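Local atomic coordinates of FMN Adenylyltransferase (Candida glabrata, PDB entry 3FWK), a protein that catalyses the last step of FAD biosynthesis, transferring the adenylyl group of ATP to FMN with release of pyrophosphate. Residues Y137-D142 with A148-T153; Y222-L227 with V279-L284. All coordinates share one frame; numbering follows the deposited sequence.

Interaction 1. Residues Y137-D142 with A148-T153; sequences YESDRD and AEAFET
Y137 and S139 of strand 134-138 and the turn after it meet T153 and A150 of helix 147-157 in a sparse, partly buried contact at the edge of the sheet. Two direct touches and one water bridge make it up, and together the two segments bury 123 Å². The closer touch is at the end of the tyrosine: Y137 OH lies 3.6 Å from the CG2 methyl of T153, and the two side chains cross at about a right angle. The ring is swung toward the helix by a chi1 of 173°, which sets CG opposite the backbone N. There the hydroxyl also meets a water 2.7 Å from Y137 OH, lying in the plane of the ring at its edge. That same water donates to A150 O, with a water-to-A150 O distance of 2.8 Å, so a single solvent molecule couples the phenol to a helix carbonyl. The second touch is purely aliphatic, S139 CB against A150 CB at 3.9 Å, and falls where the backbones run closest, S139 CA to A150 CA being 6.1 Å. S139 OG is engaged apart from this methylene, in a hydrogen bond with the backbone N of D113. In the Rossmann-like sheet 134-138 is an outermost strand within this chain, paired with 107-111 through backbone bonds of Y137 and S139, and helix 147-157 follows it after a short connection. The Y137 ring packs edge-to-face with F154, which follows T153 in the helix. Beyond the strand the chain folds into an Asx turn: D142 N donates to D140 OD1 over 2.9 Å, from above the carboxylate plane. R141 NH1 meets the syn lone pair of D142 OD1 at 2.8 Å, close to the guanidinium plane, in a salt bridge between neighbouring exposed residues.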
loop_
_atom_site.group_PDB
_atom_site.type_symbol
_atom_site.label_atom_id
_atom_site.label_comp_id
_atom_site.label_asym_id
_atom_site.label_seq_id
_atom_site.Cartn_x
_atom_site.Cartn_y
_atom_site.Cartn_z
ATOM N N TYR A 137 -5.921 -12.819 7.877
ATOM C CA TYR A 137 -5.981 -14.149 7.268
ATOM C C TYR A 137 -4.950 -14.190 6.149
ATOM O O TYR A 137 -4.907 -13.287 5.310
ATOM C CB TYR A 137 -7.354 -14.419 6.700
ATOM C CG TYR A 137 -7.452 -15.716 5.885
ATOM C CD1 TYR A 137 -7.917 -16.899 6.461
ATOM C CD2 TYR A 137 -7.095 -15.751 4.532
ATOM C CE1 TYR A 137 -8.051 -18.055 5.696
ATOM C CE2 TYR A 137 -7.208 -16.902 3.774
ATOM C CZ TYR A 137 -7.672 -18.058 4.371
ATOM O OH TYR A 137 -7.813 -19.203 3.614
ATOM N N GLU A 138 -4.142 -15.241 6.116
ATOM C CA GLU A 138 -3.171 -15.446 5.029
ATOM C C GLU A 138 -3.510 -16.741 4.312
ATOM O O GLU A 138 -3.759 -17.770 4.967
ATOM C CB GLU A 138 -1.707 -15.551 5.574
ATOM C CG GLU A 138 -1.241 -14.283 6.296
ATOM C CD GLU A 138 0.250 -14.252 6.529
ATOM O OE1 GLU A 138 0.872 -15.328 6.481
ATOM O OE2 GLU A 138 0.825 -13.153 6.745
ATOM N N SER A 139 -3.506 -16.720 2.981
ATOM C CA SER A 139 -3.559 -17.958 2.227
ATOM C C SER A 139 -2.291 -18.763 2.473
ATOM O O SER A 139 -1.287 -18.258 3.002
ATOM C CB SER A 139 -3.772 -17.673 0.739
ATOM O OG SER A 139 -2.592 -17.113 0.175
ATOM N N ASP A 140 -2.305 -20.008 2.038
ATOM C CA ASP A 140 -1.198 -20.890 2.362
ATOM C C ASP A 140 -0.101 -20.787 1.330
ATOM O O ASP A 140 -0.279 -21.240 0.205
ATOM C CB ASP A 140 -1.699 -22.323 2.409
ATOM C CG ASP A 140 -0.641 -23.293 2.822
ATOM O OD1 ASP A 140 0.561 -22.996 3.027
ATOM O OD2 ASP A 140 -1.068 -24.465 2.990
ATOM N N ARG A 141 1.071 -20.258 1.717
ATOM C CA ARG A 141 2.138 -20.068 0.749
ATOM C C ARG A 141 2.700 -21.367 0.191
ATOM O O ARG A 141 3.365 -21.341 -0.838
ATOM C CB ARG A 141 3.268 -19.245 1.333
ATOM C CG ARG A 141 3.847 -19.846 2.620
ATOM C CD ARG A 141 5.027 -20.803 2.375
ATOM N NE ARG A 141 6.229 -20.005 2.147
ATOM C CZ ARG A 141 7.477 -20.413 1.838
ATOM N NH1 ARG A 141 7.768 -21.653 1.552
ATOM N NH2 ARG A 141 8.439 -19.501 1.776
ATOM N N ASP A 142 2.498 -22.471 0.907
ATOM C CA ASP A 142 3.028 -23.774 0.489
ATOM C C ASP A 142 2.027 -24.578 -0.350
ATOM O O ASP A 142 2.295 -25.737 -0.676
ATOM C CB ASP A 142 3.527 -24.554 1.727
ATOM C CG ASP A 142 4.851 -24.038 2.235
ATOM O OD1 ASP A 142 5.583 -23.432 1.442
ATOM O OD2 ASP A 142 5.167 -24.218 3.419
ATOM N N ALA A 148 -7.407 -16.726 -7.664
ATOM C CA ALA A 148 -8.839 -17.021 -7.630
ATOM C C ALA A 148 -9.106 -18.176 -6.680
ATOM O O ALA A 148 -10.021 -18.137 -5.861
ATOM C CB ALA A 148 -9.353 -17.350 -9.044
ATOM N N GLU A 149 -8.265 -19.207 -6.774
ATOM C CA GLU A 149 -8.427 -20.391 -5.915
ATOM C C GLU A 149 -8.209 -20.044 -4.437
ATOM O O GLU A 149 -8.936 -20.496 -3.549
ATOM C CB GLU A 149 -7.471 -21.526 -6.357
ATOM C CG GLU A 149 -7.911 -22.185 -7.686
ATOM C CD GLU A 149 -6.857 -23.065 -8.309
ATOM O OE1 GLU A 149 -5.642 -22.931 -8.068
ATOM O OE2 GLU A 149 -7.255 -23.922 -9.125
ATOM N N ALA A 150 -7.190 -19.232 -4.154
ATOM C CA ALA A 150 -6.934 -18.826 -2.771
ATOM C C ALA A 150 -8.120 -18.033 -2.217
ATOM O O ALA A 150 -8.493 -18.180 -1.042
ATOM C CB ALA A 150 -5.637 -17.988 -2.693
ATOM N N PHE A 151 -8.730 -17.190 -3.046
ATOM C CA PHE A 151 -9.881 -16.401 -2.609
ATOM C C PHE A 151 -11.116 -17.285 -2.458
ATOM O O PHE A 151 -11.960 -17.006 -1.616
ATOM C CB PHE A 151 -10.133 -15.205 -3.537
ATOM C CG PHE A 151 -9.425 -13.967 -3.111
ATOM C CD1 PHE A 151 -9.837 -13.259 -1.997
ATOM C CD2 PHE A 151 -8.360 -13.494 -3.842
ATOM C CE1 PHE A 151 -9.183 -12.054 -1.620
ATOM C CE2 PHE A 151 -7.682 -12.323 -3.463
ATOM C CZ PHE A 151 -8.090 -11.612 -2.361
ATOM N N GLU A 152 -11.228 -18.353 -3.241
ATOM C CA GLU A 152 -12.350 -19.288 -3.036
ATOM C C GLU A 152 -12.269 -19.926 -1.661
ATOM O O GLU A 152 -13.279 -20.040 -0.951
ATOM C CB GLU A 152 -12.358 -20.349 -4.132
ATOM C CG GLU A 152 -13.436 -21.399 -3.931
ATOM C CD GLU A 152 -14.829 -20.795 -3.817
ATOM O OE1 GLU A 152 -15.165 -19.895 -4.636
ATOM O OE2 GLU A 152 -15.577 -21.224 -2.894
ATOM N N THR A 153 -11.064 -20.325 -1.261
ATOM C CA THR A 153 -10.872 -20.878 0.071
ATOM C C THR A 153 -11.173 -19.862 1.161
ATOM O O THR A 153 -11.840 -20.172 2.159
ATOM C CB THR A 153 -9.455 -21.454 0.211
ATOM O OG1 THR A 153 -9.318 -22.506 -0.743
ATOM C CG2 THR A 153 -9.192 -21.931 1.641
HETATM O O HOH W 1 -6.856 -19.027 1.115
#

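Interaction 2. Residues Y222-L227 with V279-L284; sequences YGFTSL and VKIENL
I281 of helix 275-282 reaches Y222 and F224 of the irregular loop between helices 202-212 and 253-257, in a buried apolar contact of 143 Å² that rests on this one isoleucine. Its delta methyl touches both aromatic residues. I281 CD1 sits 3.8 Å from F224 CE2, in the plane of the phenylalanine ring and at its edge, so the ring offers its rim and not its face. The same methyl is 3.8 Å from Y222 CB and also meets the start of the tyrosine ring, I281 CD1 to Y222 CG being 4.0 Å. I281 CG2 adds a contact on Y222 CD1 at 4.0 Å, and I281 CG1 one on F224 CE2, also at 4.0 Å. In the isoleucine CG1 is anti to the carbonyl carbon and CG2 anti to the backbone N (chi1 -67°); the chain then runs extended (chi2 158°), bringing CD1 into the angle between Y222 CB and F224 CE2. Y222 and I281 cross nearly perpendicularly. The contact joins the last helix of the chain, 275-282, to a loop following helix 202-212 in this Rossmann-like protein. Between the aromatic residues, G223 bonds through its backbone to N236. The CB bond of F224 points neither at the helix nor away from it, yet CG, anti to the carbonyl carbon (chi1 -69°), brings the far ring edge, CE2, up to I281; F118 packs edge-to-face with the same ring.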
loop_
_atom_site.group_PDB
_atom_site.type_symbol
_atom_site.label_atom_id
_atom_site.label_comp_id
_atom_site.label_asym_id
_atom_site.label_seq_id
_atom_site.Cartn_x
_atom_site.Cartn_y
_atom_site.Cartn_z
ATOM N N TYR A 222 15.937 1.089 -0.235
ATOM C CA TYR A 222 17.118 0.541 -0.878
ATOM C C TYR A 222 17.048 0.563 -2.400
ATOM O O TYR A 222 17.941 0.041 -3.070
ATOM C CB TYR A 222 17.386 -0.879 -0.359
ATOM C CG TYR A 222 17.904 -0.867 1.085
ATOM C CD1 TYR A 222 19.259 -1.024 1.342
ATOM C CD2 TYR A 222 17.048 -0.719 2.162
ATOM C CE1 TYR A 222 19.766 -0.982 2.645
ATOM C CE2 TYR A 222 17.535 -0.661 3.467
ATOM C CZ TYR A 222 18.894 -0.800 3.700
ATOM O OH TYR A 222 19.389 -0.745 4.981
ATOM N N GLY A 223 16.016 1.201 -2.968
ATOM C CA GLY A 223 15.975 1.401 -4.432
ATOM C C GLY A 223 14.933 0.572 -5.143
ATOM O O GLY A 223 14.789 0.694 -6.363
ATOM N N PHE A 224 14.195 -0.274 -4.423
ATOM C CA PHE A 224 13.083 -0.979 -5.048
ATOM C C PHE A 224 11.947 -0.004 -5.281
ATOM O O PHE A 224 11.650 0.849 -4.424
ATOM C CB PHE A 224 12.611 -2.123 -4.136
ATOM C CG PHE A 224 13.608 -3.228 -4.050
ATOM C CD1 PHE A 224 13.587 -4.254 -4.981
ATOM C CD2 PHE A 224 14.587 -3.271 -3.059
ATOM C CE1 PHE A 224 14.494 -5.300 -4.881
ATOM C CE2 PHE A 224 15.520 -4.274 -2.993
ATOM C CZ PHE A 224 15.461 -5.311 -3.888
ATOM N N THR A 225 11.277 -0.150 -6.435
ATOM C CA THR A 225 10.068 0.607 -6.710
ATOM C C THR A 225 8.839 -0.258 -6.840
ATOM O O THR A 225 7.727 0.255 -6.829
ATOM C CB THR A 225 10.241 1.448 -7.996
ATOM O OG1 THR A 225 10.576 0.589 -9.094
ATOM C CG2 THR A 225 11.335 2.480 -7.815
ATOM N N SER A 226 9.029 -1.559 -6.980
ATOM C CA SER A 226 7.913 -2.481 -7.077
ATOM C C SER A 226 8.321 -3.831 -6.589
ATOM O O SER A 226 9.267 -4.420 -7.165
ATOM C CB SER A 226 7.494 -2.678 -8.564
ATOM O OG SER A 226 6.451 -3.614 -8.726
ATOM N N LEU A 227 7.593 -4.336 -5.583
ATOM C CA LEU A 227 7.992 -5.539 -4.872
ATOM C C LEU A 227 7.297 -6.719 -5.535
ATOM O O LEU A 227 6.173 -7.068 -5.232
ATOM C CB LEU A 227 7.640 -5.422 -3.392
ATOM C CG LEU A 227 8.292 -4.202 -2.713
ATOM C CD1 LEU A 227 7.849 -4.121 -1.247
ATOM C CD2 LEU A 227 9.809 -4.155 -2.843
ATOM N N VAL A 279 21.764 -8.863 2.550
ATOM C CA VAL A 279 22.832 -9.598 1.878
ATOM C C VAL A 279 22.626 -9.538 0.360
ATOM O O VAL A 279 23.535 -9.285 -0.399
ATOM C CB VAL A 279 22.880 -11.061 2.398
ATOM C CG1 VAL A 279 23.855 -11.870 1.545
ATOM C CG2 VAL A 279 23.344 -11.093 3.856
ATOM N N LYS A 280 21.401 -9.754 -0.096
ATOM C CA LYS A 280 21.151 -9.712 -1.537
ATOM C C LYS A 280 21.418 -8.331 -2.123
ATOM O O LYS A 280 21.948 -8.204 -3.234
ATOM C CB LYS A 280 19.717 -10.118 -1.811
ATOM C CG LYS A 280 19.482 -11.626 -1.645
ATOM C CD LYS A 280 18.061 -12.052 -2.049
ATOM C CE LYS A 280 17.046 -11.609 -1.035
ATOM N NZ LYS A 280 15.638 -11.877 -1.473
ATOM N N ILE A 281 21.082 -7.283 -1.384
ATOM C CA ILE A 281 21.310 -5.935 -1.867
ATOM C C ILE A 281 22.796 -5.591 -1.860
ATOM O O ILE A 281 23.311 -5.032 -2.838
ATOM C CB ILE A 281 20.480 -4.945 -1.048
ATOM C CG1 ILE A 281 18.983 -5.184 -1.317
ATOM C CG2 ILE A 281 20.897 -3.520 -1.340
ATOM C CD1 ILE A 281 18.069 -4.644 -0.203
ATOM N N GLU A 282 23.516 -5.981 -0.808
ATOM C CA GLU A 282 24.946 -5.695 -0.711
ATOM C C GLU A 282 25.721 -6.465 -1.798
ATOM O O GLU A 282 26.711 -5.951 -2.332
ATOM C CB GLU A 282 25.468 -6.073 0.671
ATOM C CG GLU A 282 25.062 -5.177 1.812
ATOM C CD GLU A 282 25.347 -5.886 3.139
ATOM O OE1 GLU A 282 25.460 -7.126 3.175
ATOM O OE2 GLU A 282 25.392 -5.220 4.164
ATOM N N ASN A 283 25.254 -7.658 -2.165
ATOM C CA ASN A 283 25.951 -8.446 -3.175
ATOM C C ASN A 283 25.936 -7.769 -4.544
ATOM O O ASN A 283 26.718 -8.152 -5.420
ATOM C CB ASN A 283 25.336 -9.853 -3.297
ATOM C CG ASN A 283 25.785 -10.802 -2.236
ATOM O OD1 ASN A 283 26.644 -10.505 -1.418
ATOM N ND2 ASN A 283 25.133 -11.989 -2.219
ATOM N N LEU A 284 25.040 -6.795 -4.769
ATOM C CA LEU A 284 24.999 -6.094 -6.060
ATOM C C LEU A 284 26.192 -5.188 -6.272
ATOM O O LEU A 284 26.512 -4.852 -7.428
ATOM C CB LEU A 284 23.724 -5.271 -6.170
ATOM C CG LEU A 284 22.410 -6.050 -6.114
ATOM C CD1 LEU A 284 21.222 -5.064 -6.029
ATOM C CD2 LEU A 284 22.256 -6.942 -7.347
#

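The two contacts are separate: the centres of interaction 1 and interaction 2 are 28 Å apart, and their nearest atoms stay about 11 Å from each other. Along the chain they come in series, 137-153 being complete before 222-284 begins. Interaction 1 is local and joins a helix to the strand before it, outermost within this chain, with a water as part of the join; interaction 2 is long-range, made by apolar side-chain contacts, and joins the last helix to a loop. Both lie well away from the middle of the molecule, their centres about 20 and 19 Å from the chain centre. The glucose pocket, formed by K53, W54, K162 and Y192, includes no residue of either contact.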